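Local structure of probable benzoylformate decarboxylase (Rhodococcus jostii, 7ORX) at residues G47-G59 with V70-A84. The protein binds thiamine diphosphate between subunits of a four-chain assembly and belongs to the thiamine diphosphate enzymes. Sequence-based numbering, arbitrary orientation.
Sequences GLHEGAVLSMADG and VNLHAASGSGNAMGA. With TPP (thiamine diphosphate), chain K.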
loop_
_atom_site.group_PDB
_atom_site.type_symbol
_atom_site.label_atom_id
_atom_site.label_comp_id
_atom_site.label_asym_id
_atom_site.label_seq_id
_atom_site.Cartn_x
_atom_site.Cartn_y
_atom_site.Cartn_z
ATOM N N GLY C 47 9.626 -26.416 -10.399
ATOM C CA GLY C 47 9.437 -25.724 -11.685
ATOM C C GLY C 47 10.605 -24.783 -11.922
ATOM O O GLY C 47 11.157 -24.277 -10.921
ATOM N N LEU C 48 11.045 -24.613 -13.183
ATOM C CA LEU C 48 12.309 -23.881 -13.496
ATOM C C LEU C 48 12.105 -22.363 -13.449
ATOM O O LEU C 48 13.111 -21.642 -13.630
ATOM C CB LEU C 48 12.794 -24.301 -14.872
ATOM C CG LEU C 48 13.027 -25.783 -15.024
ATOM C CD1 LEU C 48 13.411 -26.084 -16.430
ATOM C CD2 LEU C 48 14.132 -26.235 -14.141
ATOM N N HIS C 49 10.877 -21.930 -13.161
ATOM C CA HIS C 49 10.387 -20.553 -13.343
ATOM C C HIS C 49 9.153 -20.427 -12.445
ATOM O O HIS C 49 8.377 -21.377 -12.356
ATOM C CB HIS C 49 10.147 -20.302 -14.839
ATOM C CG HIS C 49 9.689 -18.921 -15.117
ATOM N ND1 HIS C 49 10.560 -17.853 -15.064
ATOM C CD2 HIS C 49 8.465 -18.404 -15.350
ATOM C CE1 HIS C 49 9.900 -16.714 -15.233
ATOM N NE2 HIS C 49 8.597 -17.026 -15.402
ATOM N N GLU C 50 9.021 -19.319 -11.728
ATOM C CA GLU C 50 8.065 -19.208 -10.596
ATOM C C GLU C 50 6.647 -19.102 -11.142
ATOM O O GLU C 50 5.726 -19.584 -10.484
ATOM C CB GLU C 50 8.423 -18.006 -9.738
ATOM C CG GLU C 50 9.728 -18.186 -8.999
ATOM C CD GLU C 50 11.043 -17.909 -9.744
ATOM O OE1 GLU C 50 11.020 -17.583 -10.993
ATOM O OE2 GLU C 50 12.131 -18.027 -9.082
ATOM N N GLY C 51 6.476 -18.468 -12.294
ATOM C CA GLY C 51 5.159 -18.376 -12.954
ATOM C C GLY C 51 4.619 -19.747 -13.334
ATOM O O GLY C 51 3.411 -20.016 -13.138
ATOM N N ALA C 52 5.490 -20.611 -13.820
ATOM C CA ALA C 52 5.168 -22.018 -14.101
ATOM C C ALA C 52 4.828 -22.728 -12.789
ATOM O O ALA C 52 3.781 -23.392 -12.740
ATOM C CB ALA C 52 6.336 -22.663 -14.813
ATOM N N VAL C 53 5.676 -22.581 -11.766
ATOM C CA VAL C 53 5.442 -23.207 -10.434
ATOM C C VAL C 53 4.019 -22.881 -9.985
ATOM O O VAL C 53 3.261 -23.730 -9.534
ATOM C CB VAL C 53 6.438 -22.647 -9.415
ATOM C CG1 VAL C 53 6.005 -22.894 -7.978
ATOM C CG2 VAL C 53 7.834 -23.161 -9.675
ATOM N N LEU C 54 3.690 -21.623 -10.091
ATOM C CA LEU C 54 2.495 -21.142 -9.413
ATOM C C LEU C 54 1.281 -21.548 -10.244
ATOM O O LEU C 54 0.277 -22.002 -9.650
ATOM C CB LEU C 54 2.655 -19.644 -9.227
ATOM C CG LEU C 54 1.622 -19.112 -8.271
ATOM C CD1 LEU C 54 2.294 -18.245 -7.231
ATOM C CD2 LEU C 54 0.508 -18.420 -9.062
ATOM N N SER C 55 1.384 -21.453 -11.562
ATOM C CA SER C 55 0.315 -21.928 -12.479
ATOM C C SER C 55 0.116 -23.448 -12.357
ATOM O O SER C 55 -1.048 -23.875 -12.410
ATOM C CB SER C 55 0.619 -21.541 -13.886
ATOM O OG SER C 55 0.408 -20.158 -14.099
ATOM N N MET C 56 1.189 -24.238 -12.191
ATOM C CA MET C 56 1.087 -25.692 -11.903
ATOM C C MET C 56 0.280 -25.886 -10.604
ATOM O O MET C 56 -0.612 -26.745 -10.563
ATOM C CB MET C 56 2.467 -26.337 -11.734
ATOM C CG MET C 56 3.043 -26.904 -12.993
ATOM S SD MET C 56 4.848 -27.293 -12.907
ATOM C CE MET C 56 4.778 -28.266 -11.425
ATOM N N ALA C 57 0.606 -25.108 -9.563
ATOM C CA ALA C 57 -0.046 -25.194 -8.255
ATOM C C ALA C 57 -1.521 -24.891 -8.462
ATOM O O ALA C 57 -2.351 -25.587 -7.897
ATOM C CB ALA C 57 0.604 -24.227 -7.308
ATOM N N ASP C 58 -1.801 -23.896 -9.301
ATOM C CA ASP C 58 -3.185 -23.426 -9.568
ATOM C C ASP C 58 -3.960 -24.595 -10.190
ATOM O O ASP C 58 -5.047 -24.933 -9.691
ATOM C CB ASP C 58 -3.180 -22.158 -10.430
ATOM C CG ASP C 58 -4.463 -21.322 -10.335
ATOM O OD1 ASP C 58 -5.276 -21.601 -9.426
ATOM O OD2 ASP C 58 -4.678 -20.390 -11.186
ATOM N N GLY C 59 -3.407 -25.213 -11.236
ATOM C CA GLY C 59 -4.084 -26.333 -11.892
ATOM C C GLY C 59 -4.350 -27.447 -10.903
ATOM O O GLY C 59 -5.445 -28.032 -10.905
ATOM N N VAL C 70 2.716 -23.389 -2.095
ATOM C CA VAL C 70 3.769 -22.944 -3.046
ATOM C C VAL C 70 4.928 -22.407 -2.208
ATOM O O VAL C 70 4.629 -21.820 -1.187
ATOM C CB VAL C 70 3.184 -21.863 -3.956
ATOM C CG1 VAL C 70 4.233 -21.283 -4.867
ATOM C CG2 VAL C 70 1.976 -22.390 -4.714
ATOM N N ASN C 71 6.181 -22.572 -2.623
ATOM C CA ASN C 71 7.341 -22.030 -1.887
ATOM C C ASN C 71 8.274 -21.340 -2.883
ATOM O O ASN C 71 8.878 -22.006 -3.743
ATOM C CB ASN C 71 8.027 -23.130 -1.092
ATOM C CG ASN C 71 9.203 -22.633 -0.279
ATOM O OD1 ASN C 71 9.135 -21.588 0.366
ATOM N ND2 ASN C 71 10.294 -23.379 -0.307
ATOM N N LEU C 72 8.433 -20.032 -2.776
ATOM C CA LEU C 72 9.163 -19.221 -3.767
ATOM C C LEU C 72 10.334 -18.531 -3.085
ATOM O O LEU C 72 10.398 -18.522 -1.847
ATOM C CB LEU C 72 8.197 -18.175 -4.318
ATOM C CG LEU C 72 6.981 -18.736 -5.035
ATOM C CD1 LEU C 72 5.996 -17.618 -5.383
ATOM C CD2 LEU C 72 7.402 -19.485 -6.289
ATOM N N HIS C 73 11.183 -17.906 -3.892
ATOM C CA HIS C 73 12.461 -17.308 -3.455
ATOM C C HIS C 73 12.361 -15.784 -3.381
ATOM O O HIS C 73 12.484 -15.148 -4.420
ATOM C CB HIS C 73 13.620 -17.731 -4.361
ATOM C CG HIS C 73 14.867 -17.018 -3.973
ATOM N ND1 HIS C 73 15.453 -17.167 -2.695
ATOM C CD2 HIS C 73 15.572 -16.066 -4.613
ATOM C CE1 HIS C 73 16.496 -16.377 -2.599
ATOM N NE2 HIS C 73 16.594 -15.695 -3.769
ATOM N N ALA C 74 12.255 -15.225 -2.164
ATOM C CA ALA C 74 12.510 -13.792 -1.865
ATOM C C ALA C 74 11.616 -12.912 -2.750
ATOM O O ALA C 74 10.492 -13.359 -3.098
ATOM C CB ALA C 74 13.991 -13.512 -2.053
ATOM N N ALA C 75 12.097 -11.722 -3.136
ATOM C CA ALA C 75 11.366 -10.716 -3.946
ATOM C C ALA C 75 11.395 -11.069 -5.445
ATOM O O ALA C 75 10.338 -10.891 -6.111
ATOM C CB ALA C 75 11.953 -9.344 -3.690
ATOM N N SER C 76 12.547 -11.533 -5.954
ATOM C CA SER C 76 12.769 -11.869 -7.392
ATOM C C SER C 76 11.889 -13.058 -7.802
ATOM O O SER C 76 11.249 -12.974 -8.882
ATOM C CB SER C 76 14.244 -12.099 -7.712
ATOM O OG SER C 76 14.947 -12.747 -6.651
ATOM N N GLY C 77 11.844 -14.107 -6.976
ATOM C CA GLY C 77 10.987 -15.300 -7.162
ATOM C C GLY C 77 9.493 -14.982 -7.003
ATOM O O GLY C 77 8.693 -15.454 -7.851
ATOM N N SER C 78 9.108 -14.219 -5.970
ATOM C CA SER C 78 7.699 -13.809 -5.707
ATOM C C SER C 78 7.182 -12.932 -6.854
ATOM O O SER C 78 6.040 -13.192 -7.314
ATOM C CB SER C 78 7.555 -13.118 -4.359
ATOM O OG SER C 78 7.818 -14.064 -3.366
ATOM N N GLY C 79 7.972 -11.927 -7.255
ATOM C CA GLY C 79 7.655 -10.996 -8.350
ATOM C C GLY C 79 7.377 -11.750 -9.655
ATOM O O GLY C 79 6.376 -11.421 -10.330
ATOM N N ASN C 80 8.204 -12.749 -10.007
ATOM C CA ASN C 80 8.045 -13.559 -11.240
ATOM C C ASN C 80 6.662 -14.251 -11.269
ATOM O O ASN C 80 6.202 -14.616 -12.408
ATOM C CB ASN C 80 9.231 -14.517 -11.419
ATOM C CG ASN C 80 10.463 -13.857 -12.030
ATOM O OD1 ASN C 80 10.404 -12.765 -12.605
ATOM N ND2 ASN C 80 11.595 -14.529 -11.949
ATOM N N ALA C 81 5.976 -14.381 -10.108
ATOM C CA ALA C 81 4.688 -15.112 -9.954
ATOM C C ALA C 81 3.456 -14.182 -9.913
ATOM O O ALA C 81 2.325 -14.691 -9.912
ATOM C CB ALA C 81 4.770 -15.986 -8.740
ATOM N N MET C 82 3.635 -12.867 -9.924
ATOM C CA MET C 82 2.522 -11.891 -9.810
ATOM C C MET C 82 1.525 -12.063 -10.940
ATOM O O MET C 82 0.334 -12.031 -10.687
ATOM C CB MET C 82 3.072 -10.474 -9.831
ATOM C CG MET C 82 3.897 -10.194 -8.591
ATOM S SD MET C 82 3.079 -9.009 -7.546
ATOM C CE MET C 82 1.566 -9.906 -7.164
ATOM N N GLY C 83 2.009 -12.240 -12.165
ATOM C CA GLY C 83 1.148 -12.451 -13.347
ATOM C C GLY C 83 0.247 -13.648 -13.138
ATOM O O GLY C 83 -1.003 -13.518 -13.282
ATOM N N ALA C 84 0.850 -14.786 -12.770
ATOM C CA ALA C 84 0.114 -16.054 -12.593
ATOM C C ALA C 84 -0.936 -15.874 -11.496
ATOM O O ALA C 84 -2.056 -16.326 -11.681
ATOM C CB ALA C 84 1.090 -17.145 -12.309
HETATM N "N1'" TPP K . 14.741 -17.781 -8.641
HETATM C "C2'" TPP K . 15.075 -16.520 -8.944
HETATM C CM2 TPP K . 14.143 -15.739 -9.810
HETATM N "N3'" TPP K . 16.176 -15.896 -8.524
HETATM C "C4'" TPP K . 17.018 -16.588 -7.741
HETATM N "N4'" TPP K . 18.117 -15.940 -7.314
HETATM C "C5'" TPP K . 16.764 -17.930 -7.382
HETATM C "C6'" TPP K . 15.588 -18.474 -7.862
HETATM C "C7'" TPP K . 17.709 -18.720 -6.508
HETATM N N3 TPP K . 18.989 -19.014 -7.172
HETATM C C2 TPP K . 20.062 -18.237 -7.031
HETATM S S1 TPP K . 21.486 -19.113 -7.351
HETATM C C5 TPP K . 20.542 -20.310 -8.191
HETATM C C4 TPP K . 19.215 -20.134 -7.982
HETATM C CM4 TPP K . 18.107 -20.989 -8.519
HETATM C C6 TPP K . 21.206 -21.360 -9.044
HETATM C C7 TPP K . 21.250 -20.998 -10.522
HETATM O O7 TPP K . 21.888 -22.081 -11.261
HETATM P PA TPP K . 22.938 -21.773 -12.449
HETATM O O1A TPP K . 22.519 -20.548 -13.188
HETATM O O2A TPP K . 23.073 -23.108 -13.096
HETATM O O3A TPP K . 24.306 -21.362 -11.731
HETATM P PB TPP K . 25.450 -22.262 -11.076
HETATM O O1B TPP K . 26.783 -21.711 -11.551
HETATM O O2B TPP K . 25.259 -22.095 -9.597
HETATM O O3B TPP K . 25.187 -23.670 -11.549
HETATM O O HOH W 1 7.167 -14.158 -14.832
HETATM O O HOH W 2 11.369 -18.971 -6.412
#
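Glu50 and Asn80 both set their CG anti to the carbonyl carbon, with chi1 of -68° for Glu50, and this brings carboxylate and amide together. The Glu50 chain then bends at chi2 (82°) across Gly77, which has no side chain to meet it. Asn80 ND2 donates to Glu50 OE1 at 3.3 Å. The N-H points fairly straight at the oxygen, at 157°. It arrives from above the carboxylate plane, yet OE1 lies close to the plane of the amide. The other oxygen, Glu50 OE2, is 2.7 Å from N1' of thiamine diphosphate. A water also donates to OE2 and accepts from the backbone N of His73, tying the carboxylate to the backbone of His73.

Behind this polar end, helix 50-59 runs nearly antiparallel to strand 70-73. In the N-terminal TPP binding domain, helix 50-64 links parallel strands 43-46 and 68-73 in a beta-alpha-beta crossover. Leu54 divides its two branches: CD1 reaches Ala81 CB at 3.7 Å, and CD2 reaches Ala84 CB. Val53 CG1 lies 3.9 Å from Val70 CG1, and Ala57 CB meets Val70 CG2. Strand 95-101 adds Leu95 and Val97 beside Leu54.

His49 sits at the N-cap position. A second water bridges its NE2 and Asn80 O, and its ring meets His49 of the second subunit. Ser433 and Gly432 of that subunit hydrogen-bond thiamine diphosphate.

A glutamate close to N1' is a feature of nearly all thiamine diphosphate enzymes. The direct polar contact of OE2 is consistent with that role, while Asn80 and the water steady the carboxylate.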